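Local coordinates for lipoprotein (Burkholderia cenocepacia, PDB 4QHQ) that binds methionine in the cleft between its two lobes and, as an nlpA-family lipoprotein, probably delivers it to an ABC transporter, at residues F55-Y60 against Y197-A202; G5-P10 against T173-A178; Q40-L45 against Y70-A75; P105-N110 against L154-L159; I83-K88 against D186-E191. All blocks are in the same frame, centred on the assembly; numbering follows the deposited sequence.

Contact 1 of 5, residues F55-Y60 against Y197-A202. With MET (methionine), chain B.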
# COMPACT_ATOMS: atom_id res chain seq x y z
N PHE A 55 -1.27 1.42 -7.80
CA PHE A 55 -1.41 1.93 -6.45
C PHE A 55 -1.60 0.85 -5.39
O PHE A 55 -1.62 1.18 -4.22
CB PHE A 55 -2.58 2.90 -6.36
CG PHE A 55 -3.91 2.21 -6.28
CD1 PHE A 55 -4.46 1.62 -7.41
CD2 PHE A 55 -4.61 2.15 -5.09
CE1 PHE A 55 -5.68 0.97 -7.35
CE2 PHE A 55 -5.82 1.50 -5.01
CZ PHE A 55 -6.37 0.92 -6.14
N GLN A 56 -1.80 -0.40 -5.78
CA GLN A 56 -2.27 -1.41 -4.83
C GLN A 56 -1.45 -2.68 -4.84
O GLN A 56 -0.69 -2.95 -5.76
CB GLN A 56 -3.72 -1.77 -5.15
CG GLN A 56 -3.87 -2.70 -6.35
CD GLN A 56 -5.26 -2.65 -6.94
OE1 GLN A 56 -6.25 -2.90 -6.26
NE2 GLN A 56 -5.34 -2.32 -8.24
N HIS A 57 -1.62 -3.48 -3.79
CA HIS A 57 -1.07 -4.84 -3.76
C HIS A 57 -2.17 -5.87 -4.10
O HIS A 57 -3.34 -5.51 -4.22
CB HIS A 57 -0.37 -5.13 -2.42
CG HIS A 57 -1.17 -4.74 -1.21
ND1 HIS A 57 -2.39 -5.30 -0.91
CD2 HIS A 57 -0.88 -3.89 -0.20
CE1 HIS A 57 -2.84 -4.79 0.23
NE2 HIS A 57 -1.93 -3.94 0.69
N GLN A 58 -1.78 -7.12 -4.30
CA GLN A 58 -2.73 -8.15 -4.67
C GLN A 58 -3.83 -8.42 -3.63
O GLN A 58 -4.99 -8.60 -4.00
CB GLN A 58 -2.04 -9.45 -5.10
CG GLN A 58 -2.99 -10.45 -5.75
CD GLN A 58 -3.44 -10.05 -7.14
OE1 GLN A 58 -2.61 -9.76 -8.01
NE2 GLN A 58 -4.75 -10.02 -7.35
N PRO A 59 -3.49 -8.43 -2.33
CA PRO A 59 -4.56 -8.62 -1.34
C PRO A 59 -5.61 -7.51 -1.44
O PRO A 59 -6.81 -7.79 -1.32
CB PRO A 59 -3.82 -8.60 -0.01
CG PRO A 59 -2.50 -9.23 -0.36
CD PRO A 59 -2.16 -8.60 -1.70
N TYR A 60 -5.19 -6.28 -1.70
CA TYR A 60 -6.16 -5.20 -1.87
C TYR A 60 -7.04 -5.42 -3.12
O TYR A 60 -8.26 -5.28 -3.05
CB TYR A 60 -5.45 -3.84 -1.95
CG TYR A 60 -6.41 -2.67 -1.92
CD1 TYR A 60 -6.94 -2.14 -3.09
CD2 TYR A 60 -6.77 -2.09 -0.72
CE1 TYR A 60 -7.82 -1.06 -3.05
CE2 TYR A 60 -7.65 -1.02 -0.67
CZ TYR A 60 -8.17 -0.51 -1.85
OH TYR A 60 -9.05 0.55 -1.78
N TYR A 197 2.73 -8.33 -0.05
CA TYR A 197 2.21 -7.00 -0.37
C TYR A 197 2.94 -6.21 -1.47
O TYR A 197 2.88 -4.97 -1.50
CB TYR A 197 2.07 -6.17 0.92
CG TYR A 197 1.17 -6.86 1.90
CD1 TYR A 197 -0.20 -6.94 1.69
CD2 TYR A 197 1.69 -7.47 3.05
CE1 TYR A 197 -1.03 -7.60 2.57
CE2 TYR A 197 0.86 -8.13 3.94
CZ TYR A 197 -0.49 -8.19 3.70
OH TYR A 197 -1.33 -8.84 4.57
N ALA A 198 3.59 -6.91 -2.40
CA ALA A 198 4.15 -6.21 -3.56
C ALA A 198 3.04 -5.47 -4.29
O ALA A 198 1.95 -6.01 -4.49
CB ALA A 198 4.85 -7.17 -4.51
N ASN A 199 3.34 -4.26 -4.71
CA ASN A 199 2.38 -3.48 -5.45
C ASN A 199 2.41 -3.87 -6.94
O ASN A 199 3.33 -4.57 -7.38
CB ASN A 199 2.65 -1.98 -5.28
CG ASN A 199 2.20 -1.44 -3.93
OD1 ASN A 199 1.81 -0.29 -3.84
ND2 ASN A 199 2.26 -2.27 -2.88
N LEU A 200 1.43 -3.42 -7.70
CA LEU A 200 1.26 -3.93 -9.06
C LEU A 200 0.60 -2.91 -9.97
O LEU A 200 -0.05 -1.94 -9.54
CB LEU A 200 0.46 -5.24 -9.01
CG LEU A 200 -0.94 -5.20 -8.38
CD1 LEU A 200 -2.03 -4.77 -9.35
CD2 LEU A 200 -1.34 -6.51 -7.77
N ILE A 201 0.76 -3.13 -11.27
CA ILE A 201 -0.01 -2.40 -12.27
C ILE A 201 -1.22 -3.25 -12.64
O ILE A 201 -1.08 -4.42 -12.96
CB ILE A 201 0.82 -2.11 -13.53
CG1 ILE A 201 1.97 -1.17 -13.18
CG2 ILE A 201 -0.06 -1.51 -14.64
CD1 ILE A 201 2.99 -1.01 -14.29
N ALA A 202 -2.41 -2.65 -12.56
CA ALA A 202 -3.65 -3.35 -12.89
C ALA A 202 -4.24 -2.83 -14.18
O ALA A 202 -4.16 -1.63 -14.47
CB ALA A 202 -4.67 -3.21 -11.76
N MET B . 1.32 1.37 -1.63
CA MET B . 0.48 0.77 -0.60
C MET B . 1.26 -0.24 0.22
O MET B . 2.04 -0.99 -0.35
CB MET B . -0.73 0.10 -1.26
CG MET B . -1.73 -0.53 -0.27
SD MET B . -3.10 -1.36 -1.10
CE MET B . -3.97 0.03 -1.83
OXT MET B . 1.13 -0.30 1.45
O HOH W 1 -2.61 -0.93 -8.94
O HOH W 2 0.86 -8.32 -3.95
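One water joins F55, Q56 and L200: it accepts from F55 N and from Q56 NE2, and donates to L200 O at 2.8 Å. The one direct backbone bond, L200 N to Q56 O at 2.9 Å, is weak and bent. The short segments of strands 52-57 and 199-204 approach at 117°, so they splay rather than pair cleanly. Beyond them lies H57, whose imidazole is sandwiched, one group on each face. Y197 turns its ring edge onto one face, centroids 4.8 Å apart with planes at 64°, while the methionine sulfur covers the opposite face, SD 3.4 Å from H57 NE2. H57 is also the N-cap of helix 58-68, ND1 accepting from Y60 N at 3.1 Å. Its NE2 is bonded to N110 OD1, consistent with the ring proton sitting on NE2. N199 reads the ligand backbone with both ends of its amide: OD1 accepts from methionine N at 2.8 Å, and ND2 donates to methionine O at 2.8 Å. The Y60 ring lies under the terminal methyl, CE. The contact thus recognises polar and apolar ends together, an amide sharing the amino acid head with R113 and an aromatic slot for the thioether.

Contact 2 of 5, residues G5-P10 against T173-A178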
# COMPACT_ATOMS: atom_id res chain seq x y z
N GLY A 5 -3.99 5.67 -13.55
CA GLY A 5 -4.34 6.20 -12.24
C GLY A 5 -3.36 5.81 -11.16
O GLY A 5 -2.92 4.67 -11.07
N THR A 6 -3.03 6.76 -10.30
CA THR A 6 -2.15 6.46 -9.19
C THR A 6 -2.51 7.34 -8.01
O THR A 6 -3.36 8.21 -8.14
CB THR A 6 -0.68 6.60 -9.58
OG1 THR A 6 0.12 5.89 -8.61
CG2 THR A 6 -0.26 8.05 -9.65
N VAL A 7 -1.90 7.07 -6.86
CA VAL A 7 -2.17 7.85 -5.67
C VAL A 7 -1.11 8.94 -5.52
O VAL A 7 0.08 8.68 -5.69
CB VAL A 7 -2.24 6.94 -4.43
CG1 VAL A 7 -2.30 7.77 -3.16
CG2 VAL A 7 -3.45 6.02 -4.51
N ALA A 8 -1.56 10.16 -5.24
CA ALA A 8 -0.64 11.27 -5.01
C ALA A 8 0.40 10.89 -3.97
O ALA A 8 0.09 10.23 -2.98
CB ALA A 8 -1.41 12.51 -4.55
N GLY A 9 1.63 11.33 -4.19
CA GLY A 9 2.71 10.96 -3.30
C GLY A 9 3.80 10.22 -4.04
O GLY A 9 4.02 10.47 -5.22
N PRO A 10 4.47 9.28 -3.35
CA PRO A 10 5.55 8.50 -3.96
C PRO A 10 5.16 7.85 -5.29
O PRO A 10 5.98 7.85 -6.22
CB PRO A 10 5.83 7.41 -2.93
CG PRO A 10 5.35 7.96 -1.66
CD PRO A 10 4.21 8.88 -1.96
N THR A 173 3.10 2.95 3.67
CA THR A 173 4.29 3.71 3.34
C THR A 173 4.03 4.91 2.40
O THR A 173 4.62 5.96 2.59
CB THR A 173 5.39 2.77 2.83
OG1 THR A 173 5.88 2.01 3.95
CG2 THR A 173 6.52 3.53 2.19
N ASN A 174 3.12 4.77 1.43
CA ASN A 174 2.85 5.91 0.53
C ASN A 174 2.36 7.13 1.32
O ASN A 174 2.79 8.25 1.06
CB ASN A 174 1.89 5.54 -0.60
CG ASN A 174 0.52 5.16 -0.11
OD1 ASN A 174 0.32 4.07 0.44
ND2 ASN A 174 -0.43 6.06 -0.27
N TYR A 175 1.49 6.89 2.29
CA TYR A 175 0.97 7.98 3.11
C TYR A 175 2.01 8.48 4.12
O TYR A 175 2.08 9.67 4.39
CB TYR A 175 -0.31 7.54 3.84
CG TYR A 175 -1.47 7.29 2.89
CD1 TYR A 175 -1.86 8.24 1.96
CD2 TYR A 175 -2.19 6.11 2.96
CE1 TYR A 175 -2.92 8.01 1.11
CE2 TYR A 175 -3.25 5.86 2.11
CZ TYR A 175 -3.61 6.82 1.20
OH TYR A 175 -4.68 6.61 0.34
N ALA A 176 2.79 7.55 4.68
CA ALA A 176 3.85 7.93 5.62
C ALA A 176 4.85 8.85 4.93
O ALA A 176 5.18 9.92 5.45
CB ALA A 176 4.53 6.70 6.19
N LEU A 177 5.31 8.44 3.75
CA LEU A 177 6.24 9.27 2.99
C LEU A 177 5.66 10.64 2.63
O LEU A 177 6.35 11.65 2.70
CB LEU A 177 6.69 8.54 1.72
CG LEU A 177 7.65 7.36 1.95
CD1 LEU A 177 7.83 6.56 0.68
CD2 LEU A 177 9.00 7.84 2.48
N ALA A 178 4.38 10.67 2.25
CA ALA A 178 3.75 11.92 1.85
C ALA A 178 3.62 12.87 3.04
O ALA A 178 3.53 14.08 2.86
CB ALA A 178 2.40 11.67 1.20
O HOH W 3 0.42 8.86 -0.70
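N174 and V7 meet where the two lobes of this periplasmic-binding-protein fold face each other, strand 2-7 coming from one lobe's sheet and helix 173-178 following strand 168-171 of the other. Followed outward, the N174 side chain starts with CB 4.3 Å from P10 CD, a loose touch. CG stands between the backbone N and the carbonyl carbon (chi1 64°), which swings the amide across the face of the neighbouring Y175 ring, ND2 above its centre. ND2 then has V7 CG1 at 3.8 Å, the two side chains crossing at about a right angle, and donates to a water at 3.0 Å. OD1 is taken by the hydroxyl of Y38, and the side chain also touches the bound methionine. The same water donates to A8 O at 2.7 Å and only weakly to N174 O; more acceptors lie around it than it has protons, so it cannot serve them all at once. N174 O already accepts the helical bond from A178 N, and P10 comes close to it as well, CD at 3.4 Å. Farther round the helix the proline meets L177, with F233 of helix 223-233 touching both, and P10 CG lies 3.7 Å from L177 CB.

Contact 3 of 5, residues Q40-L45 against Y70-A75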
# COMPACT_ATOMS: atom_id res chain seq x y z
N GLN A 40 -10.90 5.08 -5.20
CA GLN A 40 -11.46 5.20 -6.55
C GLN A 40 -10.74 4.58 -7.75
O GLN A 40 -11.41 4.33 -8.75
CB GLN A 40 -11.82 6.67 -6.89
CG GLN A 40 -12.93 7.27 -6.03
CD GLN A 40 -14.23 6.48 -6.09
OE1 GLN A 40 -14.57 5.89 -7.11
NE2 GLN A 40 -14.97 6.46 -4.98
N PRO A 41 -9.41 4.38 -7.70
CA PRO A 41 -8.79 3.97 -8.98
C PRO A 41 -9.29 2.68 -9.61
O PRO A 41 -9.33 2.63 -10.85
CB PRO A 41 -7.31 3.83 -8.62
CG PRO A 41 -7.11 4.76 -7.48
CD PRO A 41 -8.38 4.66 -6.67
N ASN A 42 -9.71 1.68 -8.84
CA ASN A 42 -10.24 0.48 -9.48
C ASN A 42 -11.59 0.71 -10.14
O ASN A 42 -11.84 0.19 -11.23
CB ASN A 42 -10.32 -0.70 -8.51
CG ASN A 42 -8.96 -1.32 -8.23
OD1 ASN A 42 -8.06 -1.31 -9.06
ND2 ASN A 42 -8.81 -1.86 -7.03
N ALA A 43 -12.47 1.48 -9.51
CA ALA A 43 -13.75 1.82 -10.09
C ALA A 43 -13.55 2.61 -11.39
O ALA A 43 -14.27 2.42 -12.39
CB ALA A 43 -14.58 2.64 -9.08
N ALA A 44 -12.54 3.47 -11.39
CA ALA A 44 -12.24 4.31 -12.54
C ALA A 44 -11.65 3.48 -13.68
O ALA A 44 -11.91 3.75 -14.84
CB ALA A 44 -11.29 5.42 -12.14
N LEU A 45 -10.88 2.45 -13.34
CA LEU A 45 -10.39 1.50 -14.32
C LEU A 45 -11.51 0.63 -14.89
O LEU A 45 -11.61 0.41 -16.10
CB LEU A 45 -9.31 0.62 -13.69
CG LEU A 45 -8.74 -0.50 -14.57
CD1 LEU A 45 -8.17 0.05 -15.88
CD2 LEU A 45 -7.68 -1.28 -13.78
N TYR A 70 -14.97 -6.66 -9.92
CA TYR A 70 -14.18 -6.03 -10.98
C TYR A 70 -13.46 -7.06 -11.83
O TYR A 70 -12.87 -8.00 -11.30
CB TYR A 70 -13.13 -5.11 -10.38
CG TYR A 70 -13.66 -3.86 -9.71
CD1 TYR A 70 -14.73 -3.16 -10.25
CD2 TYR A 70 -13.08 -3.38 -8.54
CE1 TYR A 70 -15.21 -2.02 -9.65
CE2 TYR A 70 -13.55 -2.23 -7.94
CZ TYR A 70 -14.61 -1.55 -8.50
OH TYR A 70 -15.09 -0.42 -7.89
N LYS A 71 -13.50 -6.87 -13.14
CA LYS A 71 -12.73 -7.71 -14.06
C LYS A 71 -11.38 -7.05 -14.32
O LYS A 71 -11.11 -6.54 -15.42
CB LYS A 71 -13.50 -7.92 -15.37
N ILE A 72 -10.53 -7.09 -13.30
CA ILE A 72 -9.26 -6.38 -13.28
C ILE A 72 -8.18 -7.33 -12.81
O ILE A 72 -8.38 -8.08 -11.85
CB ILE A 72 -9.33 -5.18 -12.30
CG1 ILE A 72 -10.22 -4.07 -12.88
CG2 ILE A 72 -7.94 -4.64 -11.97
CD1 ILE A 72 -10.56 -2.98 -11.87
N VAL A 73 -7.03 -7.30 -13.47
CA VAL A 73 -5.94 -8.21 -13.17
C VAL A 73 -4.61 -7.49 -13.15
O VAL A 73 -4.46 -6.41 -13.73
CB VAL A 73 -5.84 -9.34 -14.20
CG1 VAL A 73 -7.03 -10.29 -14.10
CG2 VAL A 73 -5.72 -8.76 -15.61
N SER A 74 -3.64 -8.11 -12.49
CA SER A 74 -2.29 -7.59 -12.48
C SER A 74 -1.62 -7.80 -13.83
O SER A 74 -1.74 -8.87 -14.44
CB SER A 74 -1.47 -8.29 -11.40
OG SER A 74 -0.15 -7.81 -11.41
N ALA A 75 -0.93 -6.77 -14.29
CA ALA A 75 -0.10 -6.87 -15.47
C ALA A 75 1.38 -7.00 -15.09
O ALA A 75 2.22 -7.26 -15.93
CB ALA A 75 -0.31 -5.65 -16.35
O HOH W 4 -12.53 1.57 -6.66
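I72, Y70 and N42 bury the most surface where helix 41-47 packs beside the start of strand 72-80. The helix is the connection of a beta-alpha-beta crossover, linking the parallel strands 30-35 and 52-57 of the six-stranded sheet. Y70 comes just before the strand and turns its ring flat toward the helix, CG anti to the carbonyl carbon (chi1 -69°). One ring face has the N42 backbone carbonyl above its centre, and at the rim CE2 is 3.6 Å from N42 CB. The hydroxyl reaches past to A43, Y70 OH lying 3.3 Å from A43 CB. A water that accepts from A43 N at 2.9 Å makes a further, weak link to that hydroxyl. N42 gives the tyrosine its CB and carbonyl, while its amide is used elsewhere: OD1 accepts from N53, and ND2 donates to Q56 and Q64. Those bonds fix how the amide is turned and satisfy its polar ends in a buried place. I72 completes the packing from the strand side, with L61 of helix 58-68 and A202 also against it. Its CD1 tip pokes to 3.5 Å from N42 O, and its CG2 branch rests 3.8 Å from L45 CD2.

Contact 4 of 5, residues P105-N110 against L154-L159. With MET (methionine), chain B.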
# COMPACT_ATOMS: atom_id res chain seq x y z
N PRO A 105 -5.35 1.03 9.55
CA PRO A 105 -6.26 1.21 8.42
C PRO A 105 -7.57 0.43 8.58
O PRO A 105 -7.62 -0.55 9.33
CB PRO A 105 -5.46 0.64 7.24
CG PRO A 105 -4.02 0.78 7.64
CD PRO A 105 -4.05 0.47 9.12
N ASN A 106 -8.61 0.87 7.89
CA ASN A 106 -9.93 0.26 8.03
C ASN A 106 -10.46 -0.48 6.80
O ASN A 106 -11.62 -0.91 6.79
CB ASN A 106 -10.98 1.30 8.47
CG ASN A 106 -11.24 2.37 7.43
OD1 ASN A 106 -10.69 2.33 6.33
ND2 ASN A 106 -12.12 3.31 7.77
N ASP A 107 -9.63 -0.63 5.78
CA ASP A 107 -10.01 -1.43 4.61
C ASP A 107 -9.55 -2.86 4.90
O ASP A 107 -8.57 -3.06 5.62
CB ASP A 107 -9.37 -0.88 3.34
CG ASP A 107 -7.87 -0.93 3.40
OD1 ASP A 107 -7.28 -0.07 4.08
OD2 ASP A 107 -7.26 -1.85 2.79
N PRO A 108 -10.29 -3.85 4.38
CA PRO A 108 -10.09 -5.24 4.81
C PRO A 108 -8.65 -5.73 4.72
O PRO A 108 -8.13 -6.27 5.70
CB PRO A 108 -10.99 -6.03 3.86
CG PRO A 108 -12.12 -5.09 3.60
CD PRO A 108 -11.46 -3.73 3.49
N SER A 109 -7.98 -5.55 3.59
CA SER A 109 -6.65 -6.12 3.45
C SER A 109 -5.58 -5.38 4.23
O SER A 109 -4.70 -6.00 4.81
CB SER A 109 -6.24 -6.26 1.97
OG SER A 109 -5.97 -5.01 1.39
N ASN A 110 -5.61 -4.05 4.25
CA ASN A 110 -4.59 -3.35 5.03
C ASN A 110 -4.85 -3.37 6.53
O ASN A 110 -3.90 -3.32 7.31
CB ASN A 110 -4.38 -1.94 4.50
CG ASN A 110 -3.71 -1.94 3.15
OD1 ASN A 110 -2.53 -2.31 3.02
ND2 ASN A 110 -4.46 -1.57 2.12
N LEU A 154 -9.30 3.47 11.07
CA LEU A 154 -9.51 4.73 10.37
C LEU A 154 -9.15 4.60 8.91
O LEU A 154 -8.43 3.67 8.51
CB LEU A 154 -8.66 5.83 11.01
CG LEU A 154 -8.80 5.99 12.53
CD1 LEU A 154 -7.84 7.06 13.04
CD2 LEU A 154 -10.23 6.32 12.91
N ASP A 155 -9.61 5.55 8.11
CA ASP A 155 -9.28 5.56 6.69
C ASP A 155 -7.77 5.64 6.54
O ASP A 155 -7.11 6.41 7.23
CB ASP A 155 -9.96 6.75 6.00
CG ASP A 155 -11.47 6.60 5.92
OD1 ASP A 155 -11.98 5.50 6.22
OD2 ASP A 155 -12.14 7.58 5.53
N ALA A 156 -7.21 4.81 5.66
CA ALA A 156 -5.76 4.70 5.53
C ALA A 156 -5.08 6.06 5.31
O ALA A 156 -4.02 6.31 5.87
CB ALA A 156 -5.40 3.73 4.39
N ALA A 157 -5.70 6.92 4.51
CA ALA A 157 -5.06 8.19 4.18
C ALA A 157 -5.02 9.15 5.37
O ALA A 157 -4.20 10.07 5.40
CB ALA A 157 -5.74 8.83 2.99
N GLN A 158 -5.91 8.94 6.33
CA GLN A 158 -6.02 9.89 7.44
C GLN A 158 -5.03 9.63 8.57
O GLN A 158 -4.80 10.51 9.40
CB GLN A 158 -7.44 9.90 8.03
CG GLN A 158 -8.56 10.20 7.05
CD GLN A 158 -8.48 11.58 6.42
OE1 GLN A 158 -7.81 12.48 6.95
NE2 GLN A 158 -9.15 11.76 5.30
N LEU A 159 -4.45 8.43 8.60
CA LEU A 159 -3.60 8.01 9.71
C LEU A 159 -2.44 8.95 10.10
O LEU A 159 -2.22 9.16 11.30
CB LEU A 159 -3.12 6.57 9.50
CG LEU A 159 -4.26 5.55 9.68
CD1 LEU A 159 -3.89 4.18 9.10
CD2 LEU A 159 -4.66 5.42 11.14
N MET B . 1.32 1.37 -1.63
CA MET B . 0.48 0.77 -0.60
C MET B . 1.26 -0.24 0.22
O MET B . 2.04 -0.99 -0.35
CB MET B . -0.73 0.10 -1.26
CG MET B . -1.73 -0.53 -0.27
SD MET B . -3.10 -1.36 -1.10
CE MET B . -3.97 0.03 -1.83
OXT MET B . 1.13 -0.30 1.45
O HOH W 5 -8.47 2.30 4.64
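N106 carries its amide between its own backbone N and carbonyl carbon (chi1 66°), while D155 holds CG anti to its carbonyl carbon (chi1 -69°), and the two side chains meet at their tips. N106 ND2 donates to D155 OD1 at 2.7 Å, meeting that oxygen almost in line with its C-O bond and slightly tilted from the plane of its own amide. Amide and carboxylate planes stand 63° apart, and the pair is joined through one oxygen, not as a coplanar two-bond pair. The other end of the amide uses a water: N106 OD1 accepts from it at 2.8 Å, D107 OD1 at 2.7 Å, and the water in turn accepts from A156 N. Both its protons go to segment 105-110, and it accepts from segment 154-159. The backbones here are the ends of the parallel strands 101-105 and 150-154 of the five-stranded sheet, P105 pairing with L154 before the two chains part. Strand 101-105 leads through D107, the N-cap, into helix 108-120. D107 OD2 takes two donors from the first turn, N110 N at 3.1 Å, from above the carboxylate plane, and N110 ND2 at 2.9 Å near that plane on the syn side. With OD1 bonded to H57, the amide nitrogen lies beside the ligand, N110 ND2 3.5 Å from methionine SD. On the apolar side, the P105 ring crosses the L159 side chain at about a right angle, with CG 3.7 Å from L159 CD1, and A156 CB faces P105 CB.

Contact 5 of 5, residues I83-K88 against D186-E191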
# COMPACT_ATOMS: atom_id res chain seq x y z
N ILE A 83 5.21 -2.12 5.68
CA ILE A 83 4.41 -1.18 6.44
C ILE A 83 5.03 -0.99 7.83
O ILE A 83 5.56 -1.93 8.43
CB ILE A 83 2.93 -1.62 6.50
CG1 ILE A 83 2.03 -0.46 6.93
CG2 ILE A 83 2.73 -2.86 7.33
CD1 ILE A 83 0.55 -0.69 6.59
N GLY A 84 4.98 0.24 8.30
CA GLY A 84 5.58 0.56 9.59
C GLY A 84 4.59 0.98 10.65
O GLY A 84 3.44 1.35 10.35
N VAL A 85 5.07 0.94 11.89
CA VAL A 85 4.37 1.49 13.04
C VAL A 85 5.10 2.78 13.41
O VAL A 85 6.34 2.79 13.52
CB VAL A 85 4.44 0.53 14.23
CG1 VAL A 85 3.68 1.10 15.41
CG2 VAL A 85 3.88 -0.83 13.86
N TYR A 86 4.32 3.83 13.63
CA TYR A 86 4.85 5.16 13.90
C TYR A 86 4.28 5.69 15.20
O TYR A 86 3.19 5.32 15.60
CB TYR A 86 4.51 6.14 12.76
CG TYR A 86 5.07 5.68 11.45
CD1 TYR A 86 4.36 4.80 10.66
CD2 TYR A 86 6.34 6.07 11.05
CE1 TYR A 86 4.88 4.33 9.47
CE2 TYR A 86 6.88 5.61 9.87
CZ TYR A 86 6.14 4.75 9.08
OH TYR A 86 6.68 4.30 7.90
N SER A 87 5.06 6.54 15.86
CA SER A 87 4.63 7.13 17.11
C SER A 87 5.35 8.44 17.34
O SER A 87 6.54 8.56 17.08
CB SER A 87 4.89 6.18 18.28
OG SER A 87 4.48 6.78 19.50
N LYS A 88 4.61 9.41 17.85
CA LYS A 88 5.19 10.68 18.26
C LYS A 88 5.47 10.66 19.75
O LYS A 88 5.95 11.65 20.29
CB LYS A 88 4.23 11.83 17.97
CG LYS A 88 3.97 12.08 16.51
CD LYS A 88 5.23 12.51 15.79
CE LYS A 88 4.98 12.68 14.30
NZ LYS A 88 6.25 12.80 13.53
N ASP A 186 12.05 6.49 11.00
CA ASP A 186 11.07 6.93 12.00
C ASP A 186 10.22 5.79 12.57
O ASP A 186 9.68 5.91 13.68
CB ASP A 186 10.14 8.00 11.42
CG ASP A 186 10.87 9.27 11.03
OD1 ASP A 186 11.81 9.68 11.75
OD2 ASP A 186 10.49 9.87 10.00
N ALA A 187 10.06 4.71 11.83
CA ALA A 187 9.19 3.63 12.27
C ALA A 187 9.77 2.94 13.50
O ALA A 187 10.98 2.73 13.59
CB ALA A 187 8.94 2.63 11.15
N ILE A 188 8.90 2.60 14.43
CA ILE A 188 9.31 1.91 15.64
C ILE A 188 9.20 0.39 15.49
O ILE A 188 9.69 -0.36 16.33
CB ILE A 188 8.57 2.41 16.89
CG1 ILE A 188 7.08 2.05 16.84
CG2 ILE A 188 8.77 3.91 17.06
CD1 ILE A 188 6.37 2.42 18.14
N ALA A 189 8.59 -0.04 14.39
CA ALA A 189 8.56 -1.45 13.99
C ALA A 189 8.26 -1.49 12.51
O ALA A 189 7.61 -0.59 11.97
CB ALA A 189 7.50 -2.21 14.76
N LEU A 190 8.71 -2.55 11.86
CA LEU A 190 8.56 -2.65 10.42
C LEU A 190 8.27 -4.08 9.99
O LEU A 190 8.87 -5.04 10.48
CB LEU A 190 9.84 -2.16 9.72
CG LEU A 190 9.75 -1.66 8.28
CD1 LEU A 190 8.97 -0.36 8.21
CD2 LEU A 190 11.15 -1.48 7.70
N GLU A 191 7.34 -4.20 9.04
CA GLU A 191 7.00 -5.47 8.41
C GLU A 191 8.20 -6.02 7.64
O GLU A 191 9.07 -5.26 7.19
CB GLU A 191 5.87 -5.19 7.44
CG GLU A 191 5.24 -6.35 6.73
CD GLU A 191 4.19 -5.82 5.76
OE1 GLU A 191 4.56 -5.03 4.87
OE2 GLU A 191 3.00 -6.17 5.91
O HOH W 6 7.38 7.36 14.28
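Strand 189-190 is an edge of the five-stranded sheet, and it runs antiparallel beside strand 84-86, with I83 and E191 holding one end of the pairing. There the exchange uses both backbone and side chain. E191 N donates to I83 O at 2.9 Å, and I83 N donates back to the carboxylate, E191 OE1 at 3.1 Å. The glutamate chain is extended, with CG anti to the backbone N (chi1 -175°), which carries the carboxylate past I83 so that the I83 N-H meets OE1 from above the carboxylate plane. I83 CG2 packs beside the same group, 3.6 Å from E191 OE2. OE1 also forms a salt bridge with R113, the arginine that binds the methionine ligand, so E191 acts from the second shell of the site.

Farther along, V85 faces two residues in the pattern of a beta bulge: its N donates to A189 O at 3.0 Å, while its O accepts from I188 N at 2.7 Å. V85 splits its branches to match, CG1 lying 3.8 Å from I188 CG1 and CG2 beside A189 CB. Y86 lays its ring by A187, CE2 3.8 Å from A187 CB. Past the bulge the chains separate and a water takes over, accepting from S87 N at 2.9 Å and donating to D186 O. Strand 168-171 bonds to the other edge of strand 84-86, and helix 108-120 packs R113 and L117 on I83 and L117 on V85.

In the fold
Contacts 1 and 3 belong to the six-stranded sheet and its helices, their centres 11 Å apart, with strands 199-204 and 72-80 as neighbours. Contacts 4 and 5 lie in the five-stranded sheet of the other lobe, centres 15 Å apart. Contact 2 spans the two lobes, its strand adjoining contact 1's at F55 and V7 and its helix touching both contacts 4 and 5. Contacts 3 and 5, the most widely separated pair at about 30 Å centre to centre, lie on opposite sides of the chain's centre. The chain starts in the first lobe, crosses to the second between strands 72-80 and 84-86, and returns after 189-190 for strand 199-204. Methionine, touched by contacts 1, 2 and 4, sits where the two lobes meet.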